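Local coordinates for protein D-glyceraldehyde dehydrogenase (NADP(+)) (Thermoplasma acidophilum, PDB 5IZD) that oxidises D-glyceraldehyde to glycerate with NADP(+) as electron acceptor in the non-phosphorylated Entner-Doudoroff pathway, working as a homotetramer, at residues Glu100-Trp114 against Phe150-Leu164. Residues are numbered along the deposited sequence; the frame is centred on the assembly and turned at random.
Sequences EVDGVIDQIQYYAEW and FPAGMVARKLAPALL
F150 and P151 lie against the carboxylate of E100, with P151 CD 3.3 Å from E100 OE2. The same oxygen accepts two backbone bonds at the start of helix 153-164: A152 N at 2.9 Å, 31° out of the carboxylate plane, and G153 N on the anti lone pair, nearly straight. E100 reaches them with CG anti to its backbone N (chi1 -176°) and the chain extended, while OE1 pairs with K92. Replacing E100 by a glutamine would probably cost K92 its salt bridge and weaken the hold on both amides. G153 O takes Q107 NE2 at 3.2 Å, which also bonds G103 O. The two helices, nearly parallel at 17° with axes 8.6 Å apart, pack side by side; helix 153-164 is the crossover of a beta-alpha-beta unit joining parallel strands 130-145 and 168-172 in the Rossmann-like coenzyme-binding domain. A156 CB meets V104 CG1 and I108 CG1. R157, a probable substrate- and NADP(+)-binding residue, lays CB against Q107 OE1 (3.2 Å) and sends its guanidinium to E441. A160 CB touches Y111 CB at 3.7 Å. P161 CD sits over one face of the Y111 ring, a CH-pi contact; Y110 CD2 lies over the rim of the opposite face. L164 CG abuts Y111 O, and its CD1 meets W114 CB.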
loop_
_atom_site.group_PDB
_atom_site.type_symbol
_atom_site.label_atom_id
_atom_site.label_comp_id
_atom_site.label_asym_id
_atom_site.label_seq_id
_atom_site.Cartn_x
_atom_site.Cartn_y
_atom_site.Cartn_z
ATOM N N GLU A 100 -31.504 -0.660 5.545
ATOM C CA GLU A 100 -30.977 -1.260 4.348
ATOM C C GLU A 100 -30.754 -0.253 3.225
ATOM O O GLU A 100 -29.769 -0.303 2.534
ATOM C CB GLU A 100 -31.800 -2.439 3.882
ATOM C CG GLU A 100 -31.180 -3.100 2.683
ATOM C CD GLU A 100 -31.709 -4.464 2.373
ATOM O OE1 GLU A 100 -32.538 -4.993 3.112
ATOM O OE2 GLU A 100 -31.289 -5.005 1.378
ATOM N N VAL A 101 -31.681 0.673 3.070
ATOM C CA VAL A 101 -31.577 1.691 2.058
ATOM C C VAL A 101 -30.475 2.709 2.417
ATOM O O VAL A 101 -29.778 3.192 1.580
ATOM C CB VAL A 101 -32.949 2.318 1.762
ATOM C CG1 VAL A 101 -32.819 3.422 0.756
ATOM C CG2 VAL A 101 -33.889 1.244 1.243
ATOM N N ASP A 102 -30.321 2.990 3.690
ATOM C CA ASP A 102 -29.271 3.844 4.167
ATOM C C ASP A 102 -27.952 3.225 3.648
ATOM O O ASP A 102 -27.114 3.882 3.122
ATOM C CB ASP A 102 -29.245 3.817 5.686
ATOM C CG ASP A 102 -30.187 4.816 6.327
ATOM O OD1 ASP A 102 -30.788 5.608 5.630
ATOM O OD2 ASP A 102 -30.295 4.826 7.545
ATOM N N GLY A 103 -27.830 1.928 3.830
ATOM C CA GLY A 103 -26.682 1.155 3.447
ATOM C C GLY A 103 -26.427 1.092 1.979
ATOM O O GLY A 103 -25.307 1.017 1.563
ATOM N N VAL A 104 -27.479 1.120 1.187
ATOM C CA VAL A 104 -27.338 1.101 -0.240
ATOM C C VAL A 104 -26.641 2.404 -0.631
ATOM O O VAL A 104 -25.760 2.402 -1.422
ATOM C CB VAL A 104 -28.720 0.961 -0.958
ATOM C CG1 VAL A 104 -28.679 1.448 -2.379
ATOM C CG2 VAL A 104 -29.235 -0.461 -0.943
ATOM N N ILE A 105 -27.096 3.492 -0.049
ATOM C CA ILE A 105 -26.631 4.859 -0.306
ATOM C C ILE A 105 -25.201 5.005 0.201
ATOM O O ILE A 105 -24.350 5.421 -0.576
ATOM C CB ILE A 105 -27.574 5.935 0.325
ATOM C CG1 ILE A 105 -28.938 5.953 -0.405
ATOM C CG2 ILE A 105 -26.939 7.335 0.330
ATOM C CD1 ILE A 105 -30.088 6.506 0.429
ATOM N N ASP A 106 -24.904 4.559 1.398
ATOM C CA ASP A 106 -23.545 4.592 1.900
ATOM C C ASP A 106 -22.553 3.767 1.073
ATOM O O ASP A 106 -21.453 4.177 0.892
ATOM C CB ASP A 106 -23.482 4.130 3.345
ATOM C CG ASP A 106 -22.046 4.184 3.937
ATOM O OD1 ASP A 106 -21.569 5.250 4.228
ATOM O OD2 ASP A 106 -21.402 3.158 4.114
ATOM N N GLN A 107 -22.961 2.626 0.561
ATOM C CA GLN A 107 -22.066 1.753 -0.126
ATOM C C GLN A 107 -21.743 2.273 -1.503
ATOM O O GLN A 107 -20.604 2.219 -1.960
ATOM C CB GLN A 107 -22.649 0.350 -0.252
ATOM C CG GLN A 107 -22.522 -0.504 0.984
ATOM C CD GLN A 107 -23.109 -1.878 0.703
ATOM O OE1 GLN A 107 -22.371 -2.835 0.460
ATOM N NE2 GLN A 107 -24.440 -1.955 0.621
ATOM N N ILE A 108 -22.787 2.716 -2.200
ATOM C CA ILE A 108 -22.583 3.273 -3.513
ATOM C C ILE A 108 -21.641 4.510 -3.431
ATOM O O ILE A 108 -20.736 4.656 -4.259
ATOM C CB ILE A 108 -23.899 3.628 -4.186
ATOM C CG1 ILE A 108 -24.651 2.347 -4.583
ATOM C CG2 ILE A 108 -23.612 4.442 -5.435
ATOM C CD1 ILE A 108 -26.107 2.606 -4.970
ATOM N N GLN A 109 -21.841 5.388 -2.441
ATOM C CA GLN A 109 -20.920 6.504 -2.215
ATOM C C GLN A 109 -19.471 6.024 -2.008
ATOM O O GLN A 109 -18.582 6.433 -2.724
ATOM C CB GLN A 109 -21.341 7.317 -1.017
ATOM C CG GLN A 109 -20.422 8.483 -0.715
ATOM C CD GLN A 109 -20.456 9.584 -1.754
ATOM O OE1 GLN A 109 -21.415 9.737 -2.471
ATOM N NE2 GLN A 109 -19.387 10.360 -1.826
ATOM N N TYR A 110 -19.311 5.103 -1.081
ATOM C CA TYR A 110 -18.007 4.612 -0.677
ATOM C C TYR A 110 -17.253 4.003 -1.864
ATOM O O TYR A 110 -16.086 4.348 -2.073
ATOM C CB TYR A 110 -18.130 3.592 0.425
ATOM C CG TYR A 110 -16.809 2.900 0.732
ATOM C CD1 TYR A 110 -15.870 3.464 1.635
ATOM C CD2 TYR A 110 -16.491 1.665 0.130
ATOM C CE1 TYR A 110 -14.669 2.808 1.916
ATOM C CE2 TYR A 110 -15.271 1.049 0.367
ATOM C CZ TYR A 110 -14.373 1.625 1.267
ATOM O OH TYR A 110 -13.194 0.971 1.472
ATOM N N TYR A 111 -17.911 3.142 -2.656
ATOM C CA TYR A 111 -17.230 2.510 -3.771
ATOM C C TYR A 111 -16.877 3.495 -4.878
ATOM O O TYR A 111 -15.760 3.419 -5.462
ATOM C CB TYR A 111 -17.983 1.306 -4.325
ATOM C CG TYR A 111 -17.951 0.114 -3.404
ATOM C CD1 TYR A 111 -16.770 -0.518 -3.104
ATOM C CD2 TYR A 111 -19.108 -0.380 -2.828
ATOM C CE1 TYR A 111 -16.716 -1.577 -2.248
ATOM C CE2 TYR A 111 -19.085 -1.470 -1.993
ATOM C CZ TYR A 111 -17.878 -2.082 -1.708
ATOM O OH TYR A 111 -17.791 -3.171 -0.843
ATOM N N ALA A 112 -17.794 4.415 -5.173
ATOM C CA ALA A 112 -17.522 5.457 -6.140
ATOM C C ALA A 112 -16.359 6.355 -5.729
ATOM O O ALA A 112 -15.600 6.790 -6.596
ATOM C CB ALA A 112 -18.765 6.269 -6.455
ATOM N N GLU A 113 -16.160 6.574 -4.427
ATOM C CA GLU A 113 -14.982 7.377 -3.948
ATOM C C GLU A 113 -13.595 6.797 -4.233
ATOM O O GLU A 113 -12.579 7.503 -4.099
ATOM C CB GLU A 113 -15.095 7.701 -2.454
ATOM C CG GLU A 113 -16.279 8.643 -2.068
ATOM C CD GLU A 113 -16.548 8.687 -0.570
ATOM O OE1 GLU A 113 -16.154 7.713 0.095
ATOM O OE2 GLU A 113 -17.114 9.666 -0.016
ATOM N N TRP A 114 -13.550 5.568 -4.695
ATOM C CA TRP A 114 -12.314 4.925 -5.073
ATOM C C TRP A 114 -11.811 5.350 -6.454
ATOM O O TRP A 114 -10.791 4.903 -6.885
ATOM C CB TRP A 114 -12.410 3.426 -4.970
ATOM C CG TRP A 114 -12.203 2.934 -3.625
ATOM C CD1 TRP A 114 -13.111 2.397 -2.837
ATOM C CD2 TRP A 114 -10.969 2.888 -2.907
ATOM N NE1 TRP A 114 -12.570 2.025 -1.666
ATOM C CE2 TRP A 114 -11.240 2.325 -1.677
ATOM C CE3 TRP A 114 -9.668 3.286 -3.188
ATOM C CZ2 TRP A 114 -10.264 2.130 -0.723
ATOM C CZ3 TRP A 114 -8.714 3.107 -2.235
ATOM C CH2 TRP A 114 -9.007 2.542 -1.026
ATOM N N PHE A 150 -30.732 -9.624 1.986
ATOM C CA PHE A 150 -30.478 -8.183 1.890
ATOM C C PHE A 150 -30.553 -7.865 0.412
ATOM O O PHE A 150 -29.521 -7.588 -0.261
ATOM C CB PHE A 150 -29.150 -7.784 2.538
ATOM C CG PHE A 150 -29.160 -8.006 4.024
ATOM C CD1 PHE A 150 -29.783 -7.075 4.867
ATOM C CD2 PHE A 150 -28.727 -9.195 4.551
ATOM C CE1 PHE A 150 -29.918 -7.318 6.240
ATOM C CE2 PHE A 150 -28.876 -9.456 5.911
ATOM C CZ PHE A 150 -29.468 -8.518 6.758
ATOM N N PRO A 151 -31.785 -7.881 -0.110
ATOM C CA PRO A 151 -31.971 -7.866 -1.538
ATOM C C PRO A 151 -31.646 -6.525 -2.225
ATOM O O PRO A 151 -31.694 -6.463 -3.468
ATOM C CB PRO A 151 -33.486 -8.189 -1.687
ATOM C CG PRO A 151 -34.103 -7.535 -0.475
ATOM C CD PRO A 151 -33.065 -7.736 0.620
ATOM N N ALA A 152 -31.474 -5.437 -1.472
ATOM C CA ALA A 152 -31.090 -4.147 -2.048
ATOM C C ALA A 152 -29.605 -3.895 -1.701
ATOM O O ALA A 152 -28.816 -3.524 -2.576
ATOM C CB ALA A 152 -31.956 -3.038 -1.505
ATOM N N GLY A 153 -29.245 -4.111 -0.436
ATOM C CA GLY A 153 -27.802 -4.030 0.050
ATOM C C GLY A 153 -26.828 -4.830 -0.796
ATOM O O GLY A 153 -25.727 -4.369 -1.130
ATOM N N MET A 154 -27.236 -6.043 -1.157
ATOM C CA MET A 154 -26.319 -6.952 -1.874
ATOM C C MET A 154 -26.143 -6.550 -3.332
ATOM O O MET A 154 -25.104 -6.809 -3.946
ATOM C CB MET A 154 -26.779 -8.402 -1.757
ATOM C CG MET A 154 -26.726 -8.950 -0.351
ATOM S SD MET A 154 -24.991 -9.324 0.071
ATOM C CE MET A 154 -25.391 -10.092 1.670
ATOM N N VAL A 155 -27.180 -5.920 -3.893
ATOM C CA VAL A 155 -27.074 -5.408 -5.233
ATOM C C VAL A 155 -26.114 -4.239 -5.275
ATOM O O VAL A 155 -25.219 -4.237 -6.082
ATOM C CB VAL A 155 -28.461 -5.034 -5.787
ATOM C CG1 VAL A 155 -28.355 -4.236 -7.060
ATOM C CG2 VAL A 155 -29.285 -6.310 -5.922
ATOM N N ALA A 156 -26.341 -3.241 -4.437
ATOM C CA ALA A 156 -25.383 -2.141 -4.284
ATOM C C ALA A 156 -23.923 -2.640 -4.030
ATOM O O ALA A 156 -23.002 -2.131 -4.616
ATOM C CB ALA A 156 -25.797 -1.208 -3.144
ATOM N N ARG A 157 -23.755 -3.613 -3.148
ATOM C CA ARG A 157 -22.424 -4.125 -2.784
ATOM C C ARG A 157 -21.620 -4.675 -3.964
ATOM O O ARG A 157 -20.432 -4.528 -3.976
ATOM C CB ARG A 157 -22.548 -5.219 -1.733
ATOM C CG ARG A 157 -21.266 -6.023 -1.525
ATOM C CD ARG A 157 -21.462 -7.009 -0.404
ATOM N NE ARG A 157 -21.505 -6.327 0.861
ATOM C CZ ARG A 157 -21.870 -6.903 2.004
ATOM N NH1 ARG A 157 -22.232 -8.187 2.050
ATOM N NH2 ARG A 157 -21.867 -6.172 3.111
ATOM N N LYS A 158 -22.282 -5.324 -4.902
ATOM C CA LYS A 158 -21.703 -5.924 -6.077
ATOM C C LYS A 158 -21.622 -4.995 -7.301
ATOM O O LYS A 158 -20.569 -4.946 -7.960
ATOM C CB LYS A 158 -22.495 -7.197 -6.402
ATOM C CG LYS A 158 -22.336 -8.187 -5.254
ATOM C CD LYS A 158 -22.922 -9.538 -5.535
ATOM C CE LYS A 158 -23.034 -10.366 -4.272
ATOM N NZ LYS A 158 -21.701 -10.740 -3.760
ATOM N N LEU A 159 -22.680 -4.235 -7.592
ATOM C CA LEU A 159 -22.687 -3.355 -8.781
ATOM C C LEU A 159 -21.749 -2.163 -8.627
ATOM O O LEU A 159 -21.031 -1.848 -9.549
ATOM C CB LEU A 159 -24.084 -2.803 -9.148
ATOM C CG LEU A 159 -25.225 -3.728 -9.548
ATOM C CD1 LEU A 159 -26.434 -2.888 -9.826
ATOM C CD2 LEU A 159 -24.936 -4.557 -10.758
ATOM N N ALA A 160 -21.754 -1.490 -7.487
ATOM C CA ALA A 160 -20.895 -0.283 -7.368
ATOM C C ALA A 160 -19.417 -0.544 -7.631
ATOM O O ALA A 160 -18.844 0.124 -8.505
ATOM C CB ALA A 160 -21.106 0.467 -6.071
ATOM N N PRO A 161 -18.817 -1.556 -6.954
ATOM C CA PRO A 161 -17.377 -1.719 -7.202
ATOM C C PRO A 161 -17.088 -2.317 -8.573
ATOM O O PRO A 161 -16.042 -2.019 -9.163
ATOM C CB PRO A 161 -16.918 -2.702 -6.116
ATOM C CG PRO A 161 -18.170 -3.396 -5.652
ATOM C CD PRO A 161 -19.260 -2.392 -5.823
ATOM N N ALA A 162 -17.940 -3.212 -9.035
ATOM C CA ALA A 162 -17.751 -3.803 -10.364
ATOM C C ALA A 162 -17.737 -2.742 -11.455
ATOM O O ALA A 162 -16.790 -2.677 -12.293
ATOM C CB ALA A 162 -18.794 -4.892 -10.653
ATOM N N LEU A 163 -18.732 -1.862 -11.389
ATOM C CA LEU A 163 -18.831 -0.766 -12.339
ATOM C C LEU A 163 -17.737 0.295 -12.181
ATOM O O LEU A 163 -17.216 0.776 -13.165
ATOM C CB LEU A 163 -20.227 -0.122 -12.257
ATOM C CG LEU A 163 -21.364 -1.050 -12.723
ATOM C CD1 LEU A 163 -22.734 -0.440 -12.376
ATOM C CD2 LEU A 163 -21.365 -1.380 -14.210
ATOM N N LEU A 164 -17.381 0.669 -10.957
ATOM C CA LEU A 164 -16.402 1.713 -10.754
ATOM C C LEU A 164 -15.090 1.290 -11.397
ATOM O O LEU A 164 -14.463 2.095 -12.101
ATOM C CB LEU A 164 -16.253 2.032 -9.262
ATOM C CG LEU A 164 -15.267 3.120 -8.836
ATOM C CD1 LEU A 164 -13.768 2.734 -8.882
ATOM C CD2 LEU A 164 -15.531 4.360 -9.632
#